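PDB 4US5: luciferase-like monooxygenase from Streptomyces bottropensis, which probably acts as a flavin-using monooxygenase of the bacterial luciferase type, putting one atom of molecular oxygen into an organic substrate. Local coordinates for residues 7-12 against 41-46; 31-36 against 67-72; 72-77 against 104-109; 167-172 against 185-190; 221-226 against 308-313. One frame throughout, in Å; residues are numbered along the deposited sequence. Where two conformers were deposited one is given.

In the fold
Interactions 1, 3, 4 and 5 each join two neighbouring strands of a closed parallel sheet, the core of a TIM barrel, whereas interaction 2 belongs to the outer layer of helices and loops. Interactions 1, 3 and 4 each span one beta-alpha-beta unit and follow one another along the chain. Interaction 5 pairs strand 221-229 with strand 309-313, which also borders strand 6-11 of interaction 1, so the ring closes. Interaction 2 shares Gly-72 with interaction 3, and its centre lies about 22 Å from that of interaction 4. Inside the barrel, Arg-42, Asp-106 and Glu-309 tie interactions 1, 3 and 5 together through salt bridges.

Interaction 1: residues 7-12 against 41-46; sequences LSVVEQ and ERFWVA. With NA (sodium ion), chain R; NA (sodium ion), chain L.
The opening beta-alpha-beta unit of the TIM barrel sets strand 6-11 parallel to strand 42-45, with helix 21-38 as the crossover and only 11° between the strand directions. Val-9 and Glu-11 do most of the backbone pairing, each using both its N-H and its carbonyl. Trp-44 N reaches Val-9 O at 2.8 Å in an almost straight bond, and Val-9 N returns one to Arg-42 O. On the helix-facing side the Phe-43 side chain, its CG anti to the backbone N (chi1 -172°), lies alongside two neighbours. Its CE2 meets Val-9 CG1 at 3.6 Å, and its CZ stands equally far, 3.6 Å, from Glu-11 CB. Leu-31 and Ala-32 of helix 21-38 pack on the same ring. Toward the barrel interior, Val-10 CG2 touches Trp-44 CE3 at 4.1 Å, while the Arg-42 CD methylene lies over one face of the indole. Trp-44 NE1 is hydrogen-bonded to Asp-106 OD2, and the Arg-42 guanidinium forms salt bridges with Asp-106 and Glu-309. Ser-8 OG receives only a weak bond from Arg-42 N, its stronger partner being Glu-309. Two sodium ions sit at the carboxyl end of strand 6-11. Glu-11 OE2, also hydrogen-bonded to Ser-28 OG, binds one at 2.8 Å, a site shared with Ser-24. The other, shared with Ser-314, is held by Val-10 O at 2.7 Å and by Gln-12 OE1 at 2.6 Å.

Interaction 2: residues 31-36 against 67-72; sequences LARLAD and AAETSG
In the outer layer of the TIM barrel, helix 21-38 lies against the turn that leads from helix 59-68 into strand 74-81, and one aspartate does most of the joining. The tight part centres on Asp-36, whose CG is anti to the backbone N (chi1 -172°), so that the carboxylate projects into the turn. Its OD2 accepts Ser-71 N at 2.9 Å, a fairly straight bond that arrives from above the carboxylate plane. OD1 uses its syn lone pair for Gly-72 N, also at 2.9 Å, and takes Ile-73 N as well. Three successive backbone N-H groups thus converge on one buried carboxylate, which would probably help keep it ionised. Thr-70 fills the space beside it: CG2 rests 3.8 Å from Asp-36 CB and 3.7 Å from Ala-32 O, while OG1 turns back to Ile-66 O and also meets Arg-104. The looser side is the partly exposed pair Arg-33 and Glu-69. There the extended arginine runs alongside the glutamate, and a single oxygen takes both contacts, with NE contributing only a weak bond. The guanidinium and carboxylate planes stand 85° apart, so this salt bridge is no flat two-by-two pairing; Glu-69 OE2 turns to Arg-65 instead. Between the two zones one water donates to Glu-69 O and to Asp-36 OD2. At the outer end, Arg-33 NH2 approaches Glu-69 OE1 to 2.8 Å from well above the carboxylate plane.

Interaction 3: residues 72-77 against 104-109; sequences GIRVGS and RIDLGI
Strands 74-81 and 105-110 are parallel neighbours in the TIM barrel, joined by helix 87-100 in a beta-alpha-beta unit. Val-75 uses both its peptide groups, its N-H going to Arg-104 O and Val-75 O taking Asp-106 N at 3.0 Å. Ser-77 N continues the pairing to Asp-106 O. Ser-77 OG, in the crowded position between backbone N and carbonyl carbon, donates to a lone pair of Gly-108 O at 2.8 Å. A beta carbon on Gly-76 would run into Asp-106 O, which lies 3.0 Å from Gly-76 CA. Arg-74 bends at chi3 (65°) and grips Asp-106 side-on: NE and NH2 each lie 2.9 Å from Asp-106 OD1, an atom that lies in the guanidinium plane. Asp-106 OD2 is taken by Trp-44 NE1 and Arg-42. Arg-104 is equally well satisfied. Its NH2 meets Ile-73 O at 2.8 Å and Thr-70 OG1, its NH1 reaches Ala-67 O, and its NE gives to a water that also donates to Gly-72 O. With two arginines and an indole N-H around it, buried Asp-106 is probably held as the anion, its charge balanced within the barrel.

Interaction 4: residues 167-172 against 185-190; sequences ALWLLG and GLPYAY
Strands 167-172 and 188-191, linked by helix 175-184, form another parallel beta-alpha-beta pair of the TIM barrel. Backbone bonding comes first: Leu-170 N donates to Pro-187 O in a virtually straight bond of 178°, Leu-170 O accepts Ala-189 N at 2.9 Å, and Gly-172 N closes the set on Ala-189 O. The second kind is CH-pi. Pro-187 CB stands over the face of the Trp-169 six-membered ring, 3.3 Å from its centroid and 11° off the normal, with the two side chains crossing at about a right angle. Trp-169 CG is anti to its carbonyl carbon (chi1 -78°), and the ring thereby swings across to the neighbouring strand. The indole also meets Trp-44 edge-to-face. An alanine at Trp-169 would remove the indole and would probably loosen the packing around Pro-187 and Trp-44. The third kind is apolar packing. Leu-168 CB meets Leu-186 CD2 at 4.1 Å, and Leu-171 CG lies the same 4.1 Å from Ala-189 CB. Apart from these, the Tyr-188 ring lies against the backbone, its CD1 within 3.3 Å of Leu-170 O, and runs on beside Gly-172, its OH hydrogen-bonded to Ser-177 OG. The indole NE1 of Trp-169 donates to a sulfonate oxygen of a bound buffer molecule, probably from the crystallisation liquor. Trp-169 therefore offers a ring face to the proline and an N-H to the sulfonate, and such a molecule may mark a pocket.

Interaction 5: residues 221-226 against 308-313; sequences PILSVV and EELGVV
This is a buried parallel strand pairing in the TIM barrel, where strand 221-229 meets strand 309-313, the last barrel strand in chain order. Their axes cross at -27°. Bonds pass in both directions: Glu-308 N donates to Pro-221 O, Leu-223 N to Glu-309 O, and Val-313 N to Val-225 O, the last at 2.8 Å and almost straight. Gly-311 N approaches Leu-223 O, 2.9 Å away, from above the carbonyl plane. A beta carbon on Gly-311 would crowd Ser-224 OG. No partner for the buried Glu-309 N is found in the model. Beside it, Ile-222 and Glu-309 extend side by side into the interior. Ile-222 CD1 lies 3.6 Å from Glu-309 OE1, and its CG2 branch, anti to the backbone N, is 3.7 Å from Glu-309 O. Glu-309 OE1 is hydrogen-bonded to Ser-8 OG, and OE2 forms a salt bridge with Arg-42. Since CD1 also touches the Trp-169 ring, an alanine at Ile-222, lacking both branches, would probably loosen the packing of Trp-169 and Glu-309. On the outward side, Leu-223 CB meets Leu-310 CD2 at 4.0 Å. Farther along the inner face, the side chains of Val-226 and Val-313 cross obliquely, with CG2 of Val-226 3.9 Å from CG1 of Val-313. Helix 291-305 packs over Leu-223, Val-225 and Leu-310, with helix 199-209 against Pro-221 and Leu-223, while strand 188-191 continues the sheet beyond 221-229 and strand 6-11 beyond 309-313.

Interaction 1: residues 7-12 against 41-46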
# COMPACT_ATOMS: atom_id res chain seq x y z
N LEU B 7 4.63 -15.24 -21.00
CA LEU B 7 5.64 -14.90 -19.99
C LEU B 7 5.14 -13.80 -19.07
O LEU B 7 4.46 -12.88 -19.50
CB LEU B 7 6.92 -14.43 -20.62
CG LEU B 7 7.65 -15.39 -21.55
CD1 LEU B 7 8.93 -14.69 -22.00
CD2 LEU B 7 7.94 -16.71 -20.86
N SER B 8 5.47 -13.95 -17.79
CA SER B 8 5.14 -12.99 -16.76
C SER B 8 6.38 -12.81 -15.86
O SER B 8 7.42 -13.50 -16.04
CB SER B 8 3.97 -13.46 -15.94
OG SER B 8 2.78 -13.33 -16.69
N VAL B 9 6.33 -11.83 -14.97
CA VAL B 9 7.49 -11.49 -14.10
C VAL B 9 7.04 -11.64 -12.65
O VAL B 9 5.95 -11.24 -12.30
CB VAL B 9 7.99 -10.04 -14.30
CG1 VAL B 9 9.17 -9.76 -13.40
CG2 VAL B 9 8.32 -9.74 -15.75
N VAL B 10 7.87 -12.31 -11.85
CA VAL B 10 7.72 -12.38 -10.40
C VAL B 10 8.95 -11.74 -9.81
O VAL B 10 10.08 -12.20 -10.04
CB VAL B 10 7.52 -13.85 -9.93
CG1 VAL B 10 7.33 -13.91 -8.43
CG2 VAL B 10 6.31 -14.47 -10.63
N GLU B 11 8.73 -10.65 -9.07
CA GLU B 11 9.77 -9.78 -8.62
C GLU B 11 9.85 -9.81 -7.08
O GLU B 11 8.95 -9.35 -6.39
CB GLU B 11 9.48 -8.35 -9.11
CG GLU B 11 10.28 -7.22 -8.42
CD GLU B 11 11.76 -7.26 -8.72
OE1 GLU B 11 12.42 -8.30 -8.50
OE2 GLU B 11 12.29 -6.24 -9.21
N GLN B 12 10.96 -10.34 -6.57
CA GLN B 12 11.22 -10.30 -5.13
C GLN B 12 12.11 -9.11 -4.72
O GLN B 12 12.30 -8.84 -3.55
CB GLN B 12 11.78 -11.64 -4.67
CG GLN B 12 13.25 -11.85 -4.92
CD GLN B 12 13.63 -12.14 -6.36
OE1 GLN B 12 13.00 -11.69 -7.32
NE2 GLN B 12 14.76 -12.80 -6.52
N GLU B 41 2.54 -10.79 -19.52
CA GLU B 41 1.14 -10.84 -19.11
C GLU B 41 0.86 -10.14 -17.78
O GLU B 41 -0.11 -9.38 -17.67
CB GLU B 41 0.62 -12.28 -18.97
CG GLU B 41 0.74 -13.10 -20.20
CD GLU B 41 -0.08 -12.59 -21.37
OE1 GLU B 41 -1.21 -12.07 -21.12
OE2 GLU B 41 0.48 -12.64 -22.49
N ARG B 42 1.69 -10.44 -16.77
CA ARG B 42 1.52 -9.88 -15.41
C ARG B 42 2.87 -9.68 -14.75
O ARG B 42 3.86 -10.31 -15.10
CB ARG B 42 0.61 -10.74 -14.53
CG ARG B 42 1.17 -12.10 -14.09
CD ARG B 42 0.09 -13.06 -13.65
NE ARG B 42 -0.70 -13.60 -14.77
CZ ARG B 42 -2.03 -13.50 -14.89
NH1 ARG B 42 -2.77 -12.82 -14.01
NH2 ARG B 42 -2.63 -14.06 -15.93
N PHE B 43 2.87 -8.80 -13.76
CA PHE B 43 4.05 -8.47 -12.99
C PHE B 43 3.64 -8.64 -11.53
O PHE B 43 2.79 -7.89 -11.03
CB PHE B 43 4.46 -7.03 -13.27
CG PHE B 43 5.81 -6.65 -12.66
CD1 PHE B 43 5.90 -6.29 -11.32
CD2 PHE B 43 6.95 -6.68 -13.41
CE1 PHE B 43 7.11 -5.96 -10.77
CE2 PHE B 43 8.16 -6.34 -12.86
CZ PHE B 43 8.24 -5.97 -11.54
N TRP B 44 4.22 -9.62 -10.86
CA TRP B 44 3.92 -9.86 -9.48
C TRP B 44 5.04 -9.42 -8.58
O TRP B 44 6.22 -9.59 -8.92
CB TRP B 44 3.65 -11.35 -9.27
CG TRP B 44 2.32 -11.81 -9.69
CD1 TRP B 44 1.30 -11.06 -10.19
CD2 TRP B 44 1.87 -13.16 -9.69
NE1 TRP B 44 0.23 -11.86 -10.46
CE2 TRP B 44 0.53 -13.15 -10.14
CE3 TRP B 44 2.46 -14.37 -9.31
CZ2 TRP B 44 -0.21 -14.31 -10.30
CZ3 TRP B 44 1.70 -15.54 -9.45
CH2 TRP B 44 0.38 -15.49 -9.91
N VAL B 45 4.69 -8.93 -7.41
CA VAL B 45 5.65 -8.51 -6.40
C VAL B 45 5.52 -9.46 -5.19
O VAL B 45 4.41 -9.60 -4.65
CB VAL B 45 5.42 -7.07 -5.96
CG1 VAL B 45 6.46 -6.62 -4.91
CG2 VAL B 45 5.45 -6.13 -7.15
N ALA B 46 6.63 -10.03 -4.74
CA ALA B 46 6.66 -11.00 -3.64
C ALA B 46 6.83 -10.28 -2.30
O ALA B 46 7.21 -9.11 -2.26
CB ALA B 46 7.75 -12.03 -3.86
NA NA R . 12.71 -11.72 -9.88
NA NA L . 14.59 -5.04 -8.14
O HOH W 1 3.30 -13.12 -22.75
O HOH W 2 9.39 -8.42 -3.53
O HOH W 3 17.35 -5.89 -7.80

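Interaction 2: residues 31-36 against 67-72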
# COMPACT_ATOMS: atom_id res chain seq x y z
N LEU B 31 12.00 -2.56 -14.59
CA LEU B 31 11.70 -3.88 -15.14
C LEU B 31 10.24 -4.00 -15.50
O LEU B 31 9.89 -4.55 -16.55
CB LEU B 31 12.14 -4.98 -14.20
CG LEU B 31 11.83 -6.40 -14.64
CD1 LEU B 31 12.51 -6.73 -15.96
CD2 LEU B 31 12.24 -7.39 -13.55
N ALA B 32 9.35 -3.48 -14.66
CA ALA B 32 7.93 -3.52 -14.95
C ALA B 32 7.55 -2.72 -16.22
O ALA B 32 6.75 -3.17 -16.99
CB ALA B 32 7.14 -3.00 -13.77
N ARG B 33 8.14 -1.55 -16.38
CA ARG B 33 7.92 -0.75 -17.60
C ARG B 33 8.39 -1.53 -18.85
O ARG B 33 7.68 -1.61 -19.85
CB ARG B 33 8.65 0.57 -17.51
CG ARG B 33 8.07 1.58 -16.54
CD ARG B 33 8.93 2.84 -16.70
NE ARG B 33 8.68 3.90 -15.75
CZ ARG B 33 9.57 4.35 -14.88
NH1 ARG B 33 10.78 3.78 -14.80
NH2 ARG B 33 9.25 5.34 -14.07
N LEU B 34 9.55 -2.17 -18.74
CA LEU B 34 10.05 -3.01 -19.84
C LEU B 34 9.11 -4.16 -20.13
O LEU B 34 8.73 -4.40 -21.29
CB LEU B 34 11.45 -3.50 -19.55
CG LEU B 34 12.07 -4.40 -20.64
CD1 LEU B 34 12.23 -3.61 -21.96
CD2 LEU B 34 13.40 -4.90 -20.20
N ALA B 35 8.72 -4.87 -19.08
CA ALA B 35 7.82 -5.99 -19.22
C ALA B 35 6.49 -5.59 -19.81
O ALA B 35 5.90 -6.31 -20.64
CB ALA B 35 7.65 -6.68 -17.87
N ASP B 36 6.00 -4.41 -19.43
CA ASP B 36 4.78 -3.88 -20.00
C ASP B 36 4.96 -3.70 -21.53
O ASP B 36 4.14 -4.21 -22.32
CB ASP B 36 4.44 -2.54 -19.32
CG ASP B 36 3.09 -1.97 -19.71
OD1 ASP B 36 2.12 -2.70 -19.88
OD2 ASP B 36 2.99 -0.72 -19.73
N ALA B 67 1.54 -0.09 -10.98
CA ALA B 67 0.32 0.01 -11.79
C ALA B 67 0.14 1.40 -12.39
O ALA B 67 -0.42 1.54 -13.49
CB ALA B 67 -0.88 -0.39 -11.01
N ALA B 68 0.63 2.42 -11.70
CA ALA B 68 0.61 3.80 -12.25
C ALA B 68 1.64 4.04 -13.35
O ALA B 68 1.53 5.00 -14.11
CB ALA B 68 0.85 4.82 -11.13
N GLU B 69 2.67 3.20 -13.39
CA GLU B 69 3.79 3.34 -14.33
C GLU B 69 3.62 2.47 -15.59
O GLU B 69 4.49 2.50 -16.46
CB GLU B 69 5.08 2.92 -13.64
CG GLU B 69 5.46 3.74 -12.44
CD GLU B 69 6.12 5.05 -12.82
OE1 GLU B 69 6.48 5.21 -14.01
OE2 GLU B 69 6.27 5.91 -11.93
N THR B 70 2.54 1.71 -15.67
CA THR B 70 2.31 0.73 -16.72
C THR B 70 0.87 0.81 -17.17
O THR B 70 0.02 1.35 -16.48
CB THR B 70 2.59 -0.70 -16.22
OG1 THR B 70 1.80 -0.95 -15.06
CG2 THR B 70 4.03 -0.89 -15.88
N SER B 71 0.60 0.27 -18.36
CA SER B 71 -0.74 0.38 -18.92
C SER B 71 -1.42 -0.91 -19.21
O SER B 71 -2.62 -1.00 -19.05
CB SER B 71 -0.69 1.19 -20.24
OG SER B 71 -0.18 2.47 -19.98
N GLY B 72 -0.69 -1.88 -19.75
CA GLY B 72 -1.33 -3.12 -20.21
C GLY B 72 -1.11 -4.36 -19.34
O GLY B 72 -1.99 -5.17 -19.18
O HOH W 4 5.11 1.03 -19.03

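Interaction 3: residues 72-77 against 104-109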
# COMPACT_ATOMS: atom_id res chain seq x y z
N GLY B 72 -0.69 -1.88 -19.75
CA GLY B 72 -1.33 -3.12 -20.21
C GLY B 72 -1.11 -4.36 -19.34
O GLY B 72 -1.99 -5.17 -19.18
N ILE B 73 0.08 -4.49 -18.82
CA ILE B 73 0.43 -5.63 -17.94
C ILE B 73 -0.46 -5.62 -16.71
O ILE B 73 -0.75 -4.57 -16.14
CB ILE B 73 1.92 -5.55 -17.61
CG1 ILE B 73 2.47 -6.91 -17.10
CG2 ILE B 73 2.24 -4.42 -16.64
CD1 ILE B 73 3.97 -6.94 -17.13
N ARG B 74 -0.88 -6.80 -16.27
CA ARG B 74 -1.53 -6.92 -14.98
C ARG B 74 -0.45 -6.77 -13.88
O ARG B 74 0.73 -6.99 -14.14
CB ARG B 74 -2.22 -8.28 -14.85
CG ARG B 74 -3.36 -8.48 -15.88
CD ARG B 74 -4.10 -9.79 -15.63
NE ARG B 74 -4.76 -9.75 -14.34
CZ ARG B 74 -5.92 -9.11 -14.09
NH1 ARG B 74 -6.61 -8.53 -15.07
NH2 ARG B 74 -6.38 -9.06 -12.87
N VAL B 75 -0.86 -6.25 -12.74
CA VAL B 75 0.07 -6.02 -11.61
C VAL B 75 -0.54 -6.54 -10.38
O VAL B 75 -1.76 -6.39 -10.13
CB VAL B 75 0.40 -4.52 -11.44
CG1 VAL B 75 1.54 -4.32 -10.51
CG2 VAL B 75 0.73 -3.87 -12.78
N GLY B 76 0.25 -7.22 -9.55
CA GLY B 76 -0.28 -7.77 -8.34
C GLY B 76 0.74 -8.38 -7.41
O GLY B 76 1.96 -8.20 -7.60
N SER B 77 0.23 -9.05 -6.39
CA SER B 77 1.03 -9.71 -5.39
C SER B 77 1.31 -11.15 -5.74
O SER B 77 0.43 -11.85 -6.26
CB SER B 77 0.36 -9.64 -4.06
OG SER B 77 -0.92 -10.27 -4.06
N ARG B 104 -7.15 -4.62 -13.40
CA ARG B 104 -5.74 -4.91 -13.68
C ARG B 104 -5.00 -5.65 -12.55
O ARG B 104 -3.80 -5.98 -12.71
CB ARG B 104 -5.00 -3.64 -13.99
CG ARG B 104 -5.42 -2.99 -15.31
CD ARG B 104 -4.57 -1.77 -15.58
NE ARG B 104 -3.19 -2.13 -15.77
CZ ARG B 104 -2.16 -1.36 -15.44
NH1 ARG B 104 -2.34 -0.17 -14.85
NH2 ARG B 104 -0.93 -1.80 -15.64
N ILE B 105 -5.66 -5.87 -11.42
CA ILE B 105 -4.95 -6.24 -10.18
C ILE B 105 -5.11 -7.73 -9.88
O ILE B 105 -6.24 -8.27 -9.87
CB ILE B 105 -5.41 -5.40 -8.97
CG1 ILE B 105 -5.19 -3.91 -9.21
CG2 ILE B 105 -4.75 -5.86 -7.68
CD1 ILE B 105 -3.76 -3.48 -9.51
N ASP B 106 -3.99 -8.39 -9.61
CA ASP B 106 -3.96 -9.75 -9.12
C ASP B 106 -3.68 -9.74 -7.61
O ASP B 106 -2.74 -9.10 -7.15
CB ASP B 106 -2.82 -10.54 -9.80
CG ASP B 106 -3.06 -10.79 -11.24
OD1 ASP B 106 -4.24 -10.72 -11.71
OD2 ASP B 106 -2.06 -11.10 -11.96
N LEU B 107 -4.46 -10.51 -6.86
CA LEU B 107 -4.19 -10.78 -5.50
C LEU B 107 -3.69 -12.22 -5.35
O LEU B 107 -4.49 -13.15 -5.09
CB LEU B 107 -5.44 -10.54 -4.66
CG LEU B 107 -5.41 -10.81 -3.17
CD1 LEU B 107 -4.13 -10.33 -2.50
CD2 LEU B 107 -6.62 -10.15 -2.50
N GLY B 108 -2.40 -12.42 -5.56
CA GLY B 108 -1.76 -13.69 -5.29
C GLY B 108 -1.48 -13.83 -3.81
O GLY B 108 -1.02 -12.88 -3.16
N ILE B 109 -1.78 -15.01 -3.28
CA ILE B 109 -1.68 -15.32 -1.85
C ILE B 109 -0.67 -16.43 -1.70
O ILE B 109 -0.73 -17.41 -2.43
CB ILE B 109 -3.03 -15.84 -1.32
CG1 ILE B 109 -4.10 -14.77 -1.43
CG2 ILE B 109 -2.91 -16.34 0.11
CD1 ILE B 109 -3.78 -13.48 -0.72
O HOH W 5 -3.85 -4.69 -17.43

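Interaction 4: residues 167-172 against 185-190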
# COMPACT_ATOMS: atom_id res chain seq x y z
N ALA B 167 -8.19 -10.28 -9.06
CA ALA B 167 -8.17 -11.70 -9.37
C ALA B 167 -7.35 -12.47 -8.31
O ALA B 167 -6.14 -12.26 -8.17
CB ALA B 167 -7.58 -11.92 -10.75
N LEU B 168 -8.01 -13.41 -7.64
CA LEU B 168 -7.37 -14.24 -6.61
C LEU B 168 -6.53 -15.35 -7.23
O LEU B 168 -7.04 -16.15 -8.05
CB LEU B 168 -8.43 -14.91 -5.74
CG LEU B 168 -8.94 -14.16 -4.51
CD1 LEU B 168 -9.96 -15.02 -3.76
CD2 LEU B 168 -7.80 -13.76 -3.55
N TRP B 169 -5.28 -15.47 -6.79
CA TRP B 169 -4.38 -16.55 -7.19
C TRP B 169 -3.77 -17.19 -5.95
O TRP B 169 -3.46 -16.50 -4.97
CB TRP B 169 -3.23 -16.03 -8.07
CG TRP B 169 -3.58 -15.75 -9.48
CD1 TRP B 169 -4.29 -14.67 -9.95
CD2 TRP B 169 -3.27 -16.54 -10.63
NE1 TRP B 169 -4.43 -14.74 -11.28
CE2 TRP B 169 -3.80 -15.86 -11.75
CE3 TRP B 169 -2.63 -17.76 -10.83
CZ2 TRP B 169 -3.70 -16.36 -13.02
CZ3 TRP B 169 -2.50 -18.23 -12.10
CH2 TRP B 169 -3.06 -17.55 -13.19
N LEU B 170 -3.55 -18.50 -6.00
CA LEU B 170 -2.83 -19.18 -4.93
C LEU B 170 -1.46 -19.56 -5.43
O LEU B 170 -1.32 -20.18 -6.50
CB LEU B 170 -3.57 -20.42 -4.46
CG LEU B 170 -2.91 -21.16 -3.31
CD1 LEU B 170 -2.70 -20.24 -2.12
CD2 LEU B 170 -3.77 -22.35 -2.88
N LEU B 171 -0.45 -19.18 -4.67
CA LEU B 171 0.93 -19.55 -4.95
C LEU B 171 1.30 -20.67 -4.03
O LEU B 171 1.04 -20.60 -2.82
CB LEU B 171 1.89 -18.38 -4.71
CG LEU B 171 1.94 -17.33 -5.82
CD1 LEU B 171 0.63 -16.51 -5.90
CD2 LEU B 171 3.12 -16.42 -5.58
N GLY B 172 1.93 -21.69 -4.58
CA GLY B 172 2.41 -22.81 -3.72
C GLY B 172 3.73 -23.39 -4.16
O GLY B 172 4.22 -23.13 -5.29
N GLY B 185 -10.94 -24.26 -6.61
CA GLY B 185 -11.15 -23.76 -7.95
C GLY B 185 -10.39 -22.48 -8.22
O GLY B 185 -10.89 -21.60 -8.90
N LEU B 186 -9.18 -22.39 -7.69
CA LEU B 186 -8.38 -21.19 -7.87
C LEU B 186 -7.31 -21.34 -8.92
O LEU B 186 -6.71 -22.41 -9.04
CB LEU B 186 -7.70 -20.84 -6.55
CG LEU B 186 -8.64 -20.29 -5.51
CD1 LEU B 186 -7.93 -20.24 -4.17
CD2 LEU B 186 -9.18 -18.93 -5.91
N PRO B 187 -6.99 -20.23 -9.61
CA PRO B 187 -5.79 -20.19 -10.41
C PRO B 187 -4.58 -20.44 -9.48
O PRO B 187 -4.62 -20.07 -8.32
CB PRO B 187 -5.78 -18.76 -10.97
CG PRO B 187 -7.19 -18.30 -10.91
CD PRO B 187 -7.77 -18.97 -9.71
N TYR B 188 -3.55 -21.10 -10.01
CA TYR B 188 -2.49 -21.63 -9.21
C TYR B 188 -1.15 -21.38 -9.85
O TYR B 188 -0.98 -21.64 -11.01
CB TYR B 188 -2.70 -23.14 -9.05
CG TYR B 188 -1.68 -23.84 -8.20
CD1 TYR B 188 -1.51 -23.50 -6.89
CD2 TYR B 188 -0.92 -24.90 -8.71
CE1 TYR B 188 -0.60 -24.19 -6.08
CE2 TYR B 188 0.01 -25.58 -7.93
CZ TYR B 188 0.16 -25.23 -6.61
OH TYR B 188 1.04 -25.91 -5.81
N ALA B 189 -0.20 -20.89 -9.05
CA ALA B 189 1.16 -20.70 -9.52
C ALA B 189 2.10 -21.52 -8.67
O ALA B 189 2.20 -21.32 -7.46
CB ALA B 189 1.52 -19.23 -9.46
N TYR B 190 2.79 -22.46 -9.30
CA TYR B 190 3.73 -23.35 -8.60
C TYR B 190 5.15 -22.88 -8.71
O TYR B 190 5.68 -22.71 -9.82
CB TYR B 190 3.66 -24.79 -9.14
CG TYR B 190 4.48 -25.77 -8.32
CD1 TYR B 190 3.95 -26.36 -7.20
CD2 TYR B 190 5.78 -26.10 -8.68
CE1 TYR B 190 4.71 -27.27 -6.45
CE2 TYR B 190 6.54 -26.99 -7.95
CZ TYR B 190 5.99 -27.57 -6.80
OH TYR B 190 6.73 -28.45 -6.06

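Interaction 5: residues 221-226 against 308-313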
# COMPACT_ATOMS: atom_id res chain seq x y z
N PRO B 221 -3.06 -22.87 -14.59
CA PRO B 221 -1.75 -23.07 -13.99
C PRO B 221 -0.68 -22.11 -14.54
O PRO B 221 -0.54 -21.94 -15.77
CB PRO B 221 -1.43 -24.54 -14.34
CG PRO B 221 -2.50 -25.02 -15.28
CD PRO B 221 -3.29 -23.82 -15.69
N ILE B 222 0.11 -21.57 -13.63
CA ILE B 222 1.33 -20.84 -13.95
C ILE B 222 2.49 -21.61 -13.31
O ILE B 222 2.37 -22.10 -12.18
CB ILE B 222 1.28 -19.41 -13.33
CG1 ILE B 222 0.32 -18.55 -14.16
CG2 ILE B 222 2.66 -18.78 -13.26
CD1 ILE B 222 0.20 -17.11 -13.67
N LEU B 223 3.62 -21.67 -14.00
CA LEU B 223 4.83 -22.20 -13.44
C LEU B 223 5.84 -21.07 -13.17
O LEU B 223 6.22 -20.36 -14.10
CB LEU B 223 5.44 -23.18 -14.43
CG LEU B 223 6.52 -24.12 -13.94
CD1 LEU B 223 6.00 -25.02 -12.84
CD2 LEU B 223 7.04 -24.93 -15.12
N SER B 224 6.19 -20.86 -11.90
CA SER B 224 7.21 -19.89 -11.54
C SER B 224 8.56 -20.51 -11.58
O SER B 224 8.80 -21.55 -10.95
CB SER B 224 6.92 -19.24 -10.20
OG SER B 224 5.67 -18.60 -10.26
N VAL B 225 9.46 -19.87 -12.31
CA VAL B 225 10.77 -20.39 -12.62
C VAL B 225 11.78 -19.26 -12.50
O VAL B 225 11.50 -18.14 -12.89
CB VAL B 225 10.85 -20.95 -14.07
CG1 VAL B 225 10.18 -22.31 -14.16
CG2 VAL B 225 10.26 -19.98 -15.09
N VAL B 226 12.97 -19.59 -11.99
CA VAL B 226 14.12 -18.75 -12.13
C VAL B 226 14.76 -19.00 -13.48
O VAL B 226 14.97 -20.16 -13.92
CB VAL B 226 15.14 -19.02 -11.02
CG1 VAL B 226 16.48 -18.41 -11.34
CG2 VAL B 226 14.64 -18.50 -9.71
N GLU B 308 0.15 -22.29 -18.60
CA GLU B 308 -0.26 -21.29 -19.57
C GLU B 308 0.77 -20.13 -19.66
O GLU B 308 0.92 -19.49 -20.70
CB GLU B 308 -1.61 -20.71 -19.13
CG GLU B 308 -2.73 -21.74 -19.00
CD GLU B 308 -4.02 -21.14 -18.46
OE1 GLU B 308 -4.01 -19.96 -18.05
OE2 GLU B 308 -5.04 -21.85 -18.46
N GLU B 309 1.45 -19.89 -18.54
CA GLU B 309 2.42 -18.81 -18.43
C GLU B 309 3.54 -19.26 -17.56
O GLU B 309 3.37 -20.11 -16.68
CB GLU B 309 1.87 -17.52 -17.73
CG GLU B 309 0.58 -17.03 -18.22
CD GLU B 309 0.03 -15.88 -17.39
OE1 GLU B 309 0.77 -15.15 -16.65
OE2 GLU B 309 -1.19 -15.70 -17.53
N LEU B 310 4.68 -18.62 -17.76
CA LEU B 310 5.83 -18.80 -16.91
C LEU B 310 5.98 -17.51 -16.15
O LEU B 310 6.11 -16.43 -16.77
CB LEU B 310 7.08 -19.07 -17.72
CG LEU B 310 7.01 -20.31 -18.63
CD1 LEU B 310 8.17 -20.38 -19.57
CD2 LEU B 310 6.89 -21.56 -17.78
N GLY B 311 6.00 -17.61 -14.82
CA GLY B 311 6.34 -16.49 -13.93
C GLY B 311 7.86 -16.43 -13.70
O GLY B 311 8.44 -17.27 -13.00
N VAL B 312 8.51 -15.48 -14.33
CA VAL B 312 9.96 -15.51 -14.45
C VAL B 312 10.60 -14.70 -13.37
O VAL B 312 10.48 -13.44 -13.32
CB VAL B 312 10.44 -15.01 -15.82
CG1 VAL B 312 11.96 -15.02 -15.91
CG2 VAL B 312 9.82 -15.86 -16.95
N VAL B 313 11.33 -15.41 -12.53
CA VAL B 313 12.02 -14.86 -11.38
C VAL B 313 13.50 -14.77 -11.79
O VAL B 313 14.00 -15.59 -12.60
CB VAL B 313 11.89 -15.82 -10.16
CG1 VAL B 313 12.62 -15.31 -8.95
CG2 VAL B 313 10.43 -16.07 -9.83